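Local coordinates for protein alpha-fucosidase GH29 (Fusarium graminearum, PDB 4PSR) that acts as a glycoside hydrolase family 29 alpha-L-fucosidase, probably releasing alpha-1,6-linked fucose from the N-acetylglucosamine at the base of glycoprotein glycans, at residues Y320-M325 / L359-D364; M325-L330 / T419-P424; R332-G337 / D380-G385; P476-P479 / A484-L487. One frame throughout, in Å; residues are numbered along the deposited sequence. Where two conformers were deposited one is given.

Contact 1 of 4, residues Y320-M325 / L359-D364; sequences YSSKAM and LNDIGD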
loop_
_atom_site.group_PDB
_atom_site.type_symbol
_atom_site.label_atom_id
_atom_site.label_comp_id
_atom_site.label_asym_id
_atom_site.label_seq_id
_atom_site.Cartn_x
_atom_site.Cartn_y
_atom_site.Cartn_z
ATOM N N TYR A 320 4.204 -9.726 -14.026
ATOM C CA TYR A 320 3.792 -8.524 -14.740
ATOM C C TYR A 320 4.982 -7.699 -15.191
ATOM O O TYR A 320 6.127 -7.967 -14.827
ATOM C CB TYR A 320 2.858 -7.708 -13.879
ATOM C CG TYR A 320 1.522 -8.388 -13.686
ATOM C CD1 TYR A 320 0.795 -8.862 -14.774
ATOM C CD2 TYR A 320 1.012 -8.587 -12.425
ATOM C CE1 TYR A 320 -0.439 -9.498 -14.610
ATOM C CE2 TYR A 320 -0.235 -9.214 -12.239
ATOM C CZ TYR A 320 -0.944 -9.675 -13.341
ATOM O OH TYR A 320 -2.178 -10.312 -13.201
ATOM N N SER A 321 4.714 -6.707 -16.034
ATOM C CA SER A 321 5.757 -5.908 -16.631
ATOM C C SER A 321 6.199 -4.733 -15.745
ATOM O O SER A 321 5.473 -4.282 -14.851
ATOM C CB SER A 321 5.261 -5.313 -17.954
ATOM O OG SER A 321 4.210 -4.380 -17.743
ATOM N N SER A 322 7.419 -4.271 -16.008
ATOM C CA SER A 322 7.955 -3.047 -15.405
ATOM C C SER A 322 6.985 -1.882 -15.594
ATOM O O SER A 322 6.721 -1.133 -14.672
ATOM C CB SER A 322 9.321 -2.737 -16.031
ATOM O OG SER A 322 10.199 -3.825 -15.821
ATOM N N LYS A 323 6.459 -1.737 -16.801
ATOM C CA LYS A 323 5.545 -0.665 -17.136
ATOM C C LYS A 323 4.331 -0.692 -16.232
ATOM O O LYS A 323 3.953 0.349 -15.685
ATOM C CB LYS A 323 5.145 -0.727 -18.619
ATOM C CG LYS A 323 4.151 0.359 -19.043
ATOM C CD LYS A 323 3.712 0.194 -20.502
ATOM C CE LYS A 323 4.860 0.400 -21.466
ATOM N NZ LYS A 323 5.460 1.751 -21.343
ATOM N N ALA A 324 3.729 -1.863 -16.050
ATOM C CA ALA A 324 2.565 -1.988 -15.195
ATOM C C ALA A 324 2.892 -1.588 -13.755
ATOM O O ALA A 324 2.075 -0.959 -13.085
ATOM C CB ALA A 324 2.032 -3.431 -15.224
ATOM N N MET A 325 4.065 -1.989 -13.267
ATOM C CA MET A 325 4.432 -1.631 -11.903
ATOM C C MET A 325 4.624 -0.136 -11.724
ATOM O O MET A 325 4.167 0.426 -10.723
ATOM C CB MET A 325 5.660 -2.412 -11.442
ATOM C CG MET A 325 5.483 -3.934 -11.405
ATOM S SD MET A 325 4.245 -4.531 -10.253
ATOM C CE MET A 325 2.860 -4.626 -11.359
ATOM N N LEU A 359 12.617 -4.774 -10.790
ATOM C CA LEU A 359 13.065 -3.865 -9.746
ATOM C C LEU A 359 14.075 -2.860 -10.299
ATOM O O LEU A 359 14.013 -1.688 -9.975
ATOM C CB LEU A 359 13.708 -4.642 -8.585
ATOM C CG LEU A 359 12.695 -5.432 -7.762
ATOM C CD1 LEU A 359 13.398 -6.430 -6.889
ATOM C CD2 LEU A 359 11.870 -4.513 -6.913
ATOM N N ASN A 360 15.015 -3.327 -11.139
ATOM C CA ASN A 360 15.986 -2.431 -11.776
ATOM C C ASN A 360 15.278 -1.342 -12.600
ATOM O O ASN A 360 15.643 -0.151 -12.552
ATOM C CB ASN A 360 16.902 -3.205 -12.717
ATOM C CG ASN A 360 17.879 -4.133 -12.033
ATOM O OD1 ASN A 360 18.133 -4.088 -10.830
ATOM N ND2 ASN A 360 18.463 -4.994 -12.837
ATOM N N ASP A 361 14.251 -1.736 -13.345
ATOM C CA ASP A 361 13.497 -0.809 -14.187
ATOM C C ASP A 361 12.698 0.216 -13.369
ATOM O O ASP A 361 12.615 1.386 -13.727
ATOM C CB ASP A 361 12.503 -1.533 -15.112
ATOM C CG ASP A 361 13.168 -2.309 -16.236
ATOM O OD1 ASP A 361 14.364 -2.056 -16.504
ATOM O OD2 ASP A 361 12.472 -3.156 -16.856
ATOM N N ILE A 362 12.067 -0.220 -12.274
ATOM C CA ILE A 362 11.427 0.753 -11.378
ATOM C C ILE A 362 12.461 1.754 -10.845
ATOM O O ILE A 362 12.195 2.950 -10.779
ATOM C CB ILE A 362 10.687 0.024 -10.210
ATOM C CG1 ILE A 362 9.549 -0.836 -10.754
ATOM C CG2 ILE A 362 10.179 1.049 -9.198
ATOM C CD1 ILE A 362 9.047 -1.832 -9.694
ATOM N N GLY A 363 13.616 1.247 -10.450
ATOM C CA GLY A 363 14.682 2.103 -9.943
ATOM C C GLY A 363 15.199 3.110 -10.958
ATOM O O GLY A 363 15.500 4.237 -10.603
ATOM N N ASP A 364 15.305 2.703 -12.216
ATOM C CA ASP A 364 15.701 3.625 -13.275
ATOM C C ASP A 364 14.678 4.744 -13.369
ATOM O O ASP A 364 15.032 5.929 -13.470
ATOM C CB ASP A 364 15.781 2.894 -14.614
ATOM C CG ASP A 364 17.040 2.040 -14.762
ATOM O OD1 ASP A 364 17.917 2.071 -13.880
ATOM O OD2 ASP A 364 17.152 1.338 -15.788
#

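Contact 2 of 4, residues M325-L330 / T419-P424; sequences MVHSLL and TVLGWP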
loop_
_atom_site.group_PDB
_atom_site.type_symbol
_atom_site.label_atom_id
_atom_site.label_comp_id
_atom_site.label_asym_id
_atom_site.label_seq_id
_atom_site.Cartn_x
_atom_site.Cartn_y
_atom_site.Cartn_z
ATOM N N MET A 325 4.065 -1.989 -13.267
ATOM C CA MET A 325 4.432 -1.631 -11.903
ATOM C C MET A 325 4.624 -0.136 -11.724
ATOM O O MET A 325 4.167 0.426 -10.723
ATOM C CB MET A 325 5.660 -2.412 -11.442
ATOM C CG MET A 325 5.483 -3.934 -11.405
ATOM S SD MET A 325 4.245 -4.531 -10.253
ATOM C CE MET A 325 2.860 -4.626 -11.359
ATOM N N VAL A 326 5.286 0.498 -12.696
ATOM C CA VAL A 326 5.507 1.934 -12.614
ATOM C C VAL A 326 4.195 2.705 -12.768
ATOM O O VAL A 326 3.937 3.643 -12.001
ATOM C CB VAL A 326 6.545 2.386 -13.647
ATOM C CG1 VAL A 326 6.570 3.904 -13.812
ATOM C CG2 VAL A 326 7.937 1.864 -13.230
ATOM N N HIS A 327 3.381 2.371 -13.774
ATOM C CA HIS A 327 2.071 3.020 -13.913
ATOM C C HIS A 327 1.195 2.819 -12.676
ATOM O O HIS A 327 0.483 3.724 -12.260
ATOM C CB HIS A 327 1.360 2.531 -15.170
ATOM C CG HIS A 327 2.029 2.959 -16.430
ATOM N ND1 HIS A 327 1.481 2.715 -17.668
ATOM C CD2 HIS A 327 3.197 3.614 -16.645
ATOM C CE1 HIS A 327 2.284 3.210 -18.596
ATOM N NE2 HIS A 327 3.330 3.761 -18.001
ATOM N N SER A 328 1.273 1.634 -12.080
ATOM C CA SER A 328 0.498 1.353 -10.879
ATOM C C SER A 328 0.975 2.262 -9.742
ATOM O O SER A 328 0.162 2.822 -9.032
ATOM C CB SER A 328 0.577 -0.119 -10.494
ATOM O OG SER A 328 -0.113 -0.911 -11.462
ATOM N N LEU A 329 2.295 2.376 -9.557
ATOM C CA LEU A 329 2.832 3.248 -8.529
ATOM C C LEU A 329 2.314 4.683 -8.706
ATOM O O LEU A 329 1.886 5.318 -7.753
ATOM C CB LEU A 329 4.360 3.211 -8.574
ATOM C CG LEU A 329 5.060 4.208 -7.643
ATOM C CD1 LEU A 329 4.699 3.951 -6.180
ATOM C CD2 LEU A 329 6.562 4.134 -7.858
ATOM N N LEU A 330 2.415 5.207 -9.932
ATOM C CA LEU A 330 1.976 6.575 -10.185
ATOM C C LEU A 330 0.492 6.755 -9.877
ATOM O O LEU A 330 0.079 7.771 -9.295
ATOM C CB LEU A 330 2.275 6.962 -11.633
ATOM C CG LEU A 330 3.772 7.062 -11.982
ATOM C CD1 LEU A 330 3.977 6.998 -13.482
ATOM C CD2 LEU A 330 4.398 8.334 -11.388
ATOM N N THR A 419 2.241 13.783 -15.155
ATOM C CA THR A 419 2.983 12.632 -15.622
ATOM C C THR A 419 2.146 11.879 -16.644
ATOM O O THR A 419 1.044 11.444 -16.345
ATOM C CB THR A 419 3.423 11.688 -14.450
ATOM O OG1 THR A 419 4.310 12.387 -13.561
ATOM C CG2 THR A 419 4.162 10.495 -14.975
ATOM N N VAL A 420 2.667 11.765 -17.865
ATOM C CA VAL A 420 1.956 11.152 -18.984
ATOM C C VAL A 420 2.512 9.744 -19.187
ATOM O O VAL A 420 3.715 9.531 -19.156
ATOM C CB VAL A 420 2.015 12.033 -20.283
ATOM C CG1 VAL A 420 3.442 12.178 -20.815
ATOM C CG2 VAL A 420 1.071 11.516 -21.366
ATOM N N LEU A 421 1.616 8.765 -19.368
ATOM C CA LEU A 421 1.981 7.356 -19.302
ATOM C C LEU A 421 2.418 6.734 -20.634
ATOM O O LEU A 421 2.444 5.506 -20.771
ATOM C CB LEU A 421 0.831 6.576 -18.657
ATOM C CG LEU A 421 0.354 7.074 -17.275
ATOM C CD1 LEU A 421 -0.657 6.122 -16.628
ATOM C CD2 LEU A 421 1.514 7.306 -16.285
ATOM N N GLY A 422 2.835 7.596 -21.569
ATOM C CA GLY A 422 3.392 7.198 -22.843
ATOM C C GLY A 422 3.809 8.457 -23.571
ATOM O O GLY A 422 3.375 9.559 -23.206
ATOM N N TRP A 423 4.659 8.295 -24.588
ATOM C CA TRP A 423 5.043 9.428 -25.424
ATOM C C TRP A 423 3.988 9.700 -26.488
ATOM O O TRP A 423 3.713 8.834 -27.315
ATOM C CB TRP A 423 6.397 9.211 -26.106
ATOM C CG TRP A 423 6.829 10.482 -26.775
ATOM C CD1 TRP A 423 6.746 10.778 -28.116
ATOM C CD2 TRP A 423 7.343 11.658 -26.139
ATOM N NE1 TRP A 423 7.194 12.051 -28.335
ATOM C CE2 TRP A 423 7.572 12.617 -27.148
ATOM C CE3 TRP A 423 7.651 11.992 -24.817
ATOM C CZ2 TRP A 423 8.090 13.882 -26.867
ATOM C CZ3 TRP A 423 8.155 13.233 -24.537
ATOM C CH2 TRP A 423 8.382 14.174 -25.565
ATOM N N PRO A 424 3.384 10.901 -26.477
ATOM C CA PRO A 424 2.345 11.212 -27.466
ATOM C C PRO A 424 2.899 11.310 -28.900
ATOM O O PRO A 424 3.796 12.122 -29.169
ATOM C CB PRO A 424 1.840 12.586 -27.031
ATOM C CG PRO A 424 2.406 12.866 -25.726
ATOM C CD PRO A 424 3.566 11.979 -25.494
#

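Contact 3 of 4, residues R332-G337 / D380-G385; sequences RVSKNG and DIYGEG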
loop_
_atom_site.group_PDB
_atom_site.type_symbol
_atom_site.label_atom_id
_atom_site.label_comp_id
_atom_site.label_asym_id
_atom_site.label_seq_id
_atom_site.Cartn_x
_atom_site.Cartn_y
_atom_site.Cartn_z
ATOM N N ARG A 332 -1.344 4.994 -7.679
ATOM C CA ARG A 332 -1.583 4.986 -6.233
ATOM C C ARG A 332 -1.144 6.288 -5.589
ATOM O O ARG A 332 -1.848 6.845 -4.747
ATOM C CB ARG A 332 -0.879 3.823 -5.514
ATOM C CG ARG A 332 -1.126 2.389 -6.049
ATOM C CD ARG A 332 -2.583 2.070 -6.321
ATOM N NE ARG A 332 -2.981 2.097 -7.729
ATOM C CZ ARG A 332 -2.818 1.111 -8.600
ATOM N NH1 ARG A 332 -3.248 1.287 -9.858
ATOM N NH2 ARG A 332 -2.192 -0.020 -8.258
ATOM N N VAL A 333 0.016 6.791 -5.985
ATOM C CA VAL A 333 0.549 8.000 -5.390
ATOM C C VAL A 333 -0.351 9.193 -5.711
ATOM O O VAL A 333 -0.567 10.051 -4.860
ATOM C CB VAL A 333 1.991 8.225 -5.838
ATOM C CG1 VAL A 333 2.475 9.604 -5.500
ATOM C CG2 VAL A 333 2.920 7.151 -5.259
ATOM N N SER A 334 -0.884 9.238 -6.931
ATOM C CA SER A 334 -1.769 10.331 -7.338
ATOM C C SER A 334 -3.085 10.335 -6.549
ATOM O O SER A 334 -3.766 11.368 -6.451
ATOM C CB SER A 334 -2.076 10.249 -8.841
ATOM O OG SER A 334 -3.020 9.235 -9.171
ATOM N N LYS A 335 -3.481 9.174 -6.018
ATOM C CA LYS A 335 -4.744 9.028 -5.275
ATOM C C LYS A 335 -4.556 9.117 -3.764
ATOM O O LYS A 335 -5.490 8.789 -3.026
ATOM C CB LYS A 335 -5.399 7.696 -5.657
ATOM C CG LYS A 335 -5.958 7.636 -7.059
ATOM C CD LYS A 335 -6.275 6.209 -7.438
ATOM C CE LYS A 335 -6.994 6.093 -8.792
ATOM N NZ LYS A 335 -7.124 4.661 -9.198
ATOM N N ASN A 336 -3.382 9.580 -3.324
ATOM C CA ASN A 336 -3.059 9.896 -1.916
ATOM C C ASN A 336 -2.643 8.679 -1.110
ATOM O O ASN A 336 -2.893 8.617 0.113
ATOM C CB ASN A 336 -4.205 10.682 -1.244
ATOM C CG ASN A 336 -3.819 11.310 0.074
ATOM O OD1 ASN A 336 -2.786 11.961 0.212
ATOM N ND2 ASN A 336 -4.706 11.158 1.057
ATOM N N GLY A 337 -1.956 7.752 -1.769
ATOM C CA GLY A 337 -1.446 6.553 -1.118
ATOM C C GLY A 337 0.005 6.227 -1.384
ATOM O O GLY A 337 0.649 6.842 -2.234
ATOM N N ASP A 380 -6.025 17.708 -5.996
ATOM C CA ASP A 380 -7.409 17.381 -5.644
ATOM C C ASP A 380 -8.073 16.501 -6.691
ATOM O O ASP A 380 -9.173 16.027 -6.482
ATOM C CB ASP A 380 -8.271 18.615 -5.353
ATOM C CG ASP A 380 -7.823 19.359 -4.086
ATOM O OD1 ASP A 380 -7.520 18.731 -3.040
ATOM O OD2 ASP A 380 -7.738 20.597 -4.151
ATOM N N ILE A 381 -7.406 16.321 -7.831
ATOM C CA ILE A 381 -7.866 15.444 -8.900
ATOM C C ILE A 381 -6.694 14.535 -9.233
ATOM O O ILE A 381 -5.577 15.023 -9.388
ATOM C CB ILE A 381 -8.277 16.278 -10.136
ATOM C CG1 ILE A 381 -9.485 17.172 -9.800
ATOM C CG2 ILE A 381 -8.593 15.356 -11.325
ATOM C CD1 ILE A 381 -9.758 18.248 -10.844
ATOM N N TYR A 382 -6.895 13.218 -9.268
ATOM C CA TYR A 382 -5.729 12.312 -9.357
ATOM C C TYR A 382 -5.148 12.195 -10.764
ATOM O O TYR A 382 -3.968 11.914 -10.928
ATOM C CB TYR A 382 -6.010 10.912 -8.804
ATOM C CG TYR A 382 -6.935 10.099 -9.626
ATOM C CD1 TYR A 382 -6.477 9.361 -10.699
ATOM C CD2 TYR A 382 -8.285 10.059 -9.313
ATOM C CE1 TYR A 382 -7.365 8.602 -11.472
ATOM C CE2 TYR A 382 -9.159 9.331 -10.056
ATOM C CZ TYR A 382 -8.703 8.609 -11.114
ATOM O OH TYR A 382 -9.606 7.873 -11.843
ATOM N N GLY A 383 -5.983 12.374 -11.780
ATOM C CA GLY A 383 -5.562 12.080 -13.142
ATOM C C GLY A 383 -6.678 12.245 -14.148
ATOM O O GLY A 383 -7.815 12.613 -13.807
ATOM N N GLU A 384 -6.332 11.935 -15.392
ATOM C CA GLU A 384 -7.256 11.973 -16.530
ATOM C C GLU A 384 -6.928 10.871 -17.520
ATOM O O GLU A 384 -5.786 10.459 -17.626
ATOM C CB GLU A 384 -7.149 13.297 -17.293
ATOM C CG GLU A 384 -7.258 14.526 -16.452
ATOM C CD GLU A 384 -7.016 15.840 -17.221
ATOM O OE1 GLU A 384 -6.852 15.833 -18.468
ATOM O OE2 GLU A 384 -7.008 16.882 -16.541
ATOM N N GLY A 385 -7.933 10.451 -18.279
ATOM C CA GLY A 385 -7.709 9.525 -19.380
ATOM C C GLY A 385 -8.561 8.273 -19.285
ATOM O O GLY A 385 -9.274 8.073 -18.314
#

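Contact 4 of 4, residues P476-P479 / A484-L487; sequences PSQP and AYVL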
loop_
_atom_site.group_PDB
_atom_site.type_symbol
_atom_site.label_atom_id
_atom_site.label_comp_id
_atom_site.label_asym_id
_atom_site.label_seq_id
_atom_site.Cartn_x
_atom_site.Cartn_y
_atom_site.Cartn_z
ATOM N N PRO A 476 8.583 19.350 -26.410
ATOM C CA PRO A 476 9.884 19.481 -27.079
ATOM C C PRO A 476 10.344 18.121 -27.572
ATOM O O PRO A 476 9.583 17.137 -27.538
ATOM C CB PRO A 476 10.800 20.016 -25.967
ATOM C CG PRO A 476 10.210 19.431 -24.691
ATOM C CD PRO A 476 8.712 19.430 -24.941
ATOM N N SER A 477 11.582 18.061 -28.039
ATOM C CA SER A 477 12.157 16.819 -28.526
ATOM C C SER A 477 12.166 15.750 -27.430
ATOM O O SER A 477 12.532 16.008 -26.277
ATOM C CB SER A 477 13.572 17.074 -29.060
ATOM O OG SER A 477 14.261 15.859 -29.311
ATOM N N GLN A 478 11.763 14.552 -27.814
ATOM C CA GLN A 478 11.643 13.450 -26.863
ATOM C C GLN A 478 13.002 13.203 -26.202
ATOM O O GLN A 478 14.027 13.128 -26.895
ATOM C CB GLN A 478 11.137 12.181 -27.569
ATOM C CG GLN A 478 10.911 10.978 -26.644
ATOM C CD GLN A 478 10.370 9.765 -27.350
ATOM O OE1 GLN A 478 10.159 9.776 -28.562
ATOM N NE2 GLN A 478 10.151 8.700 -26.599
ATOM N N PRO A 479 13.033 13.114 -24.865
ATOM C CA PRO A 479 14.253 12.758 -24.150
ATOM C C PRO A 479 14.510 11.266 -24.262
ATOM O O PRO A 479 13.797 10.565 -24.985
ATOM C CB PRO A 479 13.933 13.169 -22.712
ATOM C CG PRO A 479 12.486 12.895 -22.593
ATOM C CD PRO A 479 11.889 13.249 -23.941
ATOM N N ALA A 484 7.281 6.452 -18.436
ATOM C CA ALA A 484 6.370 7.580 -18.387
ATOM C C ALA A 484 7.233 8.846 -18.509
ATOM O O ALA A 484 8.461 8.773 -18.383
ATOM C CB ALA A 484 5.575 7.575 -17.059
ATOM N N TYR A 485 6.578 9.978 -18.761
ATOM C CA TYR A 485 7.256 11.261 -18.984
ATOM C C TYR A 485 6.615 12.300 -18.090
ATOM O O TYR A 485 5.424 12.237 -17.825
ATOM C CB TYR A 485 7.188 11.678 -20.470
ATOM C CG TYR A 485 7.876 10.667 -21.358
ATOM C CD1 TYR A 485 7.185 9.576 -21.857
ATOM C CD2 TYR A 485 9.223 10.777 -21.681
ATOM C CE1 TYR A 485 7.816 8.615 -22.627
ATOM C CE2 TYR A 485 9.858 9.805 -22.465
ATOM C CZ TYR A 485 9.144 8.754 -22.953
ATOM O OH TYR A 485 9.750 7.791 -23.733
ATOM N N VAL A 486 7.410 13.245 -17.609
ATOM C CA VAL A 486 6.940 14.192 -16.616
ATOM C C VAL A 486 7.064 15.640 -17.054
ATOM O O VAL A 486 8.167 16.116 -17.363
ATOM C CB VAL A 486 7.701 14.027 -15.262
ATOM C CG1 VAL A 486 7.144 14.953 -14.198
ATOM C CG2 VAL A 486 7.672 12.592 -14.753
ATOM N N LEU A 487 5.948 16.343 -17.015
ATOM C CA LEU A 487 5.912 17.801 -17.164
ATOM C C LEU A 487 5.841 18.459 -15.791
ATOM O O LEU A 487 5.146 17.983 -14.883
ATOM C CB LEU A 487 4.713 18.229 -17.998
ATOM C CG LEU A 487 4.740 17.819 -19.470
ATOM C CD1 LEU A 487 3.374 17.875 -20.086
ATOM C CD2 LEU A 487 5.713 18.713 -20.266
#

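Contact 1 of 4, residues Y320-M325 / L359-D364
In the S322 conformer given here, D361 OD2 is held by two groups at once, S322 OG from helix 322-334 and the ammonium of K357, one turn back in its own helix, through a salt bridge. The hydroxyl of S322 donates across the contact at 2.6 Å to D361 OD2, meeting the lone pair that points away from the other carboxylate oxygen. OG lies beside the backbone N of S322 (chi1 -59°), which carries it to D361. The helices come near each other at this point, where the CA atoms of S322 and D361 are 6.1 Å apart. S322 is the first residue of helix 322-334, so the carboxylate faces the amino end of that helix, whose dipole would probably favour the negative charge. The preceding residue, S321, is the N-cap: its OG accepts from A324 N at 3.1 Å, with an N-H...O angle of 161°. This helix runs between barrel strands 300-305 and 337-343, one beta-alpha-beta crossover of the TIM barrel, and helix 353-369 follows the last strand. Deeper in, the contact turns apolar. I362 CD1 meets M325 CB at 3.9 Å; the rest of the methionine then bends at chi2 and again at chi3, which takes SD away from the other helix. M325 and I362 both also rest on L341 of strand 337-343, and V358 packs against S322 and M325 from the same helix as D361.

Contact 2 of 4, residues M325-L330 / T419-P424
Residues 325-330 are a turn and a half of helix 322-334, facing the end of strand 415-420 as it passes into a loop at L421. The backbones stay well apart, with CA atoms of H327 and L421 6.9 Å from each other and those of L330 and T419 8.2 Å, so side chains fill the interval. L421 CB sits over a face of the H327 imidazole, 3.9 Å from the ring centroid and 21° off the normal, a CH-pi contact displaced toward the rim. H327 CE1 also comes within 3.2 Å of L421 O. The two nitrogens of H327 are engaged elsewhere, ND1 with the backbone N of G400 and NE2 with L483 O, so both ends fix the ring's rotation. Beyond it, L330 CD1 touches L421 CD2 at 3.7 Å and T419 CG2 at 3.8 Å. T419 presents this methyl, anti to its backbone N, to a leucine crossing at about a right angle. The contact thus joins the outer side of a barrel helix to the antiparallel sheet of the C-terminal domain: M325 and V326 reach helix 353-369, S328 and L329 lie on M339 of strand 337-343, and T419 packs on V486 of strand 485-491.

Contact 3 of 4, residues R332-G337 / D380-G385
K335 stretches its chain along one face of the Y382 ring, the two side chains lying side by side and pointing the same way, just where a Schellman motif ends barrel helix 322-334. CE is centred over the ring, 3.7 Å from the centroid of Y382 and 12° off its normal, a CH-pi contact. One atom further, NZ of K335 stands 4.9 Å from the same centroid, still over the face, as a cation-pi interaction. Its charge is also paired with D331 in a salt bridge, and P292 O accepts a hydrogen bond from it. The lysine is extended beyond CG, which keeps its methylenes along the ring. Y382 CG sits between the backbone N and the carbonyl carbon (chi1 70°), placing the ring beside the lysine, and its OH bonds Q388. S334 packs at the ring's root: its CB is 3.3 Å from Y382 O and its OG 3.4 Å from Y382 CB, while OG bonds D331 O. The tyrosine's segment carries edge strand 383-384 of the C-terminal antiparallel sheet, so the helix end is packed against that sheet's margin. In the motif N336 takes the positive phi, with G337 N bonded to R332 O and N336 N to V333 O; K335 N also reaches R332 O, from the opposite face of its plane to G337 N.

Contact 4 of 4, residues P476-P479 / A484-L487
Q478 and P479 meet the Y485 side chain at two places, the hydroxyl and the ring edge. Q478 NE2 donates to Y485 OH at 3.0 Å in a bent hydrogen bond (N-H...O 141°). The hydroxyl lies almost within the amide plane, but the amide is turned steeply against the phenol ring, the two planes standing 76° apart. Q478 can span this distance because its chain is fully drawn out, with CG anti to the backbone N (chi1 -177°) and CD anti in turn. P479 comes to the ring's edge, near its plane, with CG 4.0 Å from Y485 CD2. The same hydroxyl is gripped a second time by the backbone N of S482, in the loop leading to the strand, so two N-H groups from one connection converge on a single oxygen and hold the end of the phenol.

Around this first shell, W423 meets the Y485 ring edge-to-face and also packs on Q478, while Y369 of helix 353-369 and V420 of strand 415-420 touch the tyrosine. P479 rests on L450, D453 and R368. Y485 itself is fixed by its backbone bonds to V420, which place it in the sheet, and its side chain leaves the strand toward the loop. Q478 is exposed at the surface, whereas Y485 is buried. What results is the tethering of an irregular connection that carries two prolines, between strands 471-474 and 485-491, to the antiparallel sheet it re-enters, in the all-beta C-terminal domain that follows the catalytic TIM barrel in GH29 fucosidases.

In the fold
Contacts 1, 2 and 3 follow one another along helix 322-334, from its N-cap to its Schellman end. Contact 1 ties it to helix 353-369, within the barrel; contacts 2 and 3 join it to the C-terminal sheet. Contacts 1 and 2 share M325, their centres 11 Å apart, and touch through I362 CG1 and V326 CG2 at 4.0 Å. Contact 4 continues from contact 2 across neighbouring strands, where V420 N and Y485 O, 2.8 Å apart, probably hydrogen-bond. The M325 side chain is about 13 Å from the bound fucose. Separately, the side chain of L421 is about 9 Å from a bound N-acetylglucosamine.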